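Local coordinates for protein MlnE (Bacillus amyloliquefaciens subsp. plantarum, PDB 5D2E) that forms the N-terminal, NADP-binding B-type ketoreductase of the macrolactin assembly line, probably reducing beta-keto groups of carrier-bound polyketide intermediates, at residues 61-66 with 112-117. Residues are numbered along the deposited sequence; the frame is centred on the assembly and turned at random.
Sequences LFFCED and DALCGV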
loop_
_atom_site.group_PDB
_atom_site.type_symbol
_atom_site.label_atom_id
_atom_site.label_comp_id
_atom_site.label_asym_id
_atom_site.label_seq_id
_atom_site.Cartn_x
_atom_site.Cartn_y
_atom_site.Cartn_z
ATOM N N LEU A 61 25.881 2.855 7.868
ATOM C CA LEU A 61 25.262 4.151 8.062
ATOM C C LEU A 61 23.902 3.893 8.707
ATOM O O LEU A 61 23.096 3.168 8.153
ATOM C CB LEU A 61 25.095 4.847 6.711
ATOM C CG LEU A 61 24.307 6.130 6.729
ATOM C CD1 LEU A 61 24.967 7.185 7.599
ATOM C CD2 LEU A 61 24.210 6.646 5.286
ATOM N N PHE A 62 23.645 4.509 9.858
ATOM C CA PHE A 62 22.478 4.247 10.668
ATOM C C PHE A 62 21.794 5.524 10.921
ATOM O O PHE A 62 22.404 6.442 11.496
ATOM C CB PHE A 62 23.000 3.654 12.024
ATOM C CG PHE A 62 21.968 2.910 12.856
ATOM C CD1 PHE A 62 20.890 3.567 13.399
ATOM C CD2 PHE A 62 22.092 1.560 13.088
ATOM C CE1 PHE A 62 19.935 2.920 14.160
ATOM C CE2 PHE A 62 21.124 0.870 13.866
ATOM C CZ PHE A 62 20.047 1.571 14.388
ATOM N N PHE A 63 20.505 5.598 10.563
ATOM C CA PHE A 63 19.668 6.753 10.770
ATOM C C PHE A 63 18.719 6.405 11.913
ATOM O O PHE A 63 18.046 5.361 11.860
ATOM C CB PHE A 63 18.813 7.037 9.526
ATOM C CG PHE A 63 19.578 7.496 8.294
ATOM C CD1 PHE A 63 20.042 8.773 8.193
ATOM C CD2 PHE A 63 19.789 6.634 7.225
ATOM C CE1 PHE A 63 20.709 9.204 7.082
ATOM C CE2 PHE A 63 20.489 7.046 6.092
ATOM C CZ PHE A 63 20.925 8.363 6.023
ATOM N N CYS A 64 18.612 7.292 12.908
ATOM C CA CYS A 64 17.769 7.040 14.089
ATOM C C CYS A 64 17.295 8.376 14.547
ATOM O O CYS A 64 17.971 9.376 14.364
ATOM C CB CYS A 64 18.587 6.319 15.197
ATOM S SG CYS A 64 17.543 5.625 16.551
ATOM N N GLU A 65 16.153 8.421 15.185
ATOM C CA GLU A 65 15.610 9.701 15.600
ATOM C C GLU A 65 16.473 10.314 16.725
ATOM O O GLU A 65 16.664 11.527 16.774
ATOM C CB GLU A 65 14.123 9.555 15.998
ATOM C CG GLU A 65 13.305 10.836 15.961
ATOM C CD GLU A 65 13.183 11.502 14.572
ATOM O OE1 GLU A 65 12.676 10.936 13.538
ATOM O OE2 GLU A 65 13.567 12.676 14.548
ATOM N N ASP A 66 17.080 9.469 17.532
ATOM C CA ASP A 66 17.803 9.932 18.699
ATOM C C ASP A 66 18.908 8.991 18.968
ATOM O O ASP A 66 19.178 8.028 18.186
ATOM C CB ASP A 66 16.820 10.048 19.910
ATOM C CG ASP A 66 16.187 8.722 20.297
ATOM O OD1 ASP A 66 16.697 7.614 19.991
ATOM O OD2 ASP A 66 15.108 8.792 20.897
ATOM N N ASP A 112 22.151 15.823 0.965
ATOM C CA ASP A 112 23.272 16.194 0.098
ATOM C C ASP A 112 24.510 16.473 0.835
ATOM O O ASP A 112 25.611 16.034 0.427
ATOM C CB ASP A 112 22.948 17.426 -0.764
ATOM C CG ASP A 112 21.924 17.145 -1.774
ATOM O OD1 ASP A 112 21.837 16.024 -2.345
ATOM O OD2 ASP A 112 21.169 18.095 -2.022
ATOM N N ALA A 113 24.364 17.268 1.906
ATOM C CA ALA A 113 25.473 17.609 2.781
ATOM C C ALA A 113 26.102 16.364 3.377
ATOM O O ALA A 113 27.322 16.239 3.388
ATOM C CB ALA A 113 25.010 18.506 3.905
ATOM N N LEU A 114 25.258 15.443 3.885
ATOM C CA LEU A 114 25.762 14.186 4.406
ATOM C C LEU A 114 26.586 13.434 3.367
ATOM O O LEU A 114 27.673 12.957 3.696
ATOM C CB LEU A 114 24.625 13.271 4.877
ATOM C CG LEU A 114 24.999 11.944 5.507
ATOM C CD1 LEU A 114 25.790 12.139 6.807
ATOM C CD2 LEU A 114 23.766 11.123 5.781
ATOM N N CYS A 115 26.023 13.241 2.159
ATOM C CA CYS A 115 26.758 12.579 1.092
ATOM C C CYS A 115 28.106 13.299 0.781
ATOM O O CYS A 115 29.114 12.671 0.626
ATOM C CB CYS A 115 25.939 12.514 -0.191
ATOM S SG CYS A 115 24.424 11.586 -0.072
ATOM N N GLY A 116 28.067 14.609 0.703
ATOM C CA GLY A 116 29.257 15.419 0.407
ATOM C C GLY A 116 30.312 15.223 1.451
ATOM O O GLY A 116 31.470 14.925 1.147
ATOM N N VAL A 117 29.912 15.283 2.710
ATOM C CA VAL A 117 30.889 15.108 3.753
ATOM C C VAL A 117 31.498 13.719 3.791
ATOM O O VAL A 117 32.722 13.563 3.915
ATOM C CB VAL A 117 30.307 15.525 5.134
ATOM C CG1 VAL A 117 31.284 15.159 6.233
ATOM C CG2 VAL A 117 30.045 17.023 5.164
#
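The turn of helix that brings Leu114 to Leu61 and Phe63 is secured by backbone hydrogen bonds, the shorter running from Val117 N to Ala113 O at 2.8 Å. No hydrogen bond crosses between 61-66 and 112-117; both pairs that touch are apolar side chains. The contact belongs to a Rossmann-like alpha/beta subdomain, consistent with the non-catalytic structural subdomain of polyketide ketoreductases, and lies away from the NADP site. Strand 60-64 is flanked by parallel strands: Leu61 (with His127 and Ile129) and Phe63 (with Ile129) form backbone hydrogen bonds to 127-133, Phe62 to Ile85 and Val87 of 84-89. Leu61 points its CB at helix 108-120, while Phe63 gets there only through the far part of its ring; Phe62 meets the ring of Tyr86.

Leu114 enters through one branch. Its CG stands anti to the backbone N (chi1 -177°), which extends the isobutyl group away from the helix, and CD2 reaches Phe63 CE1 at 3.8 Å. The methyl approaches the ring obliquely. Leu61 adds a looser touch, its CD1 lying 4.5 Å from Leu114 CD2. With the nearest CA pair, Leu61 CA to Leu114 CA, 10.7 Å apart, side chains make all the contacts between the segments, and the buried surface is modest, 87 Å² in total. Helix 141-164 extends this apolar core, with Phe162 against Leu61 and Met158 against Phe63. The same Leu114 CD2 also lies 4.0 Å from Phe63 CZ, placing the methyl near the far end of the ring.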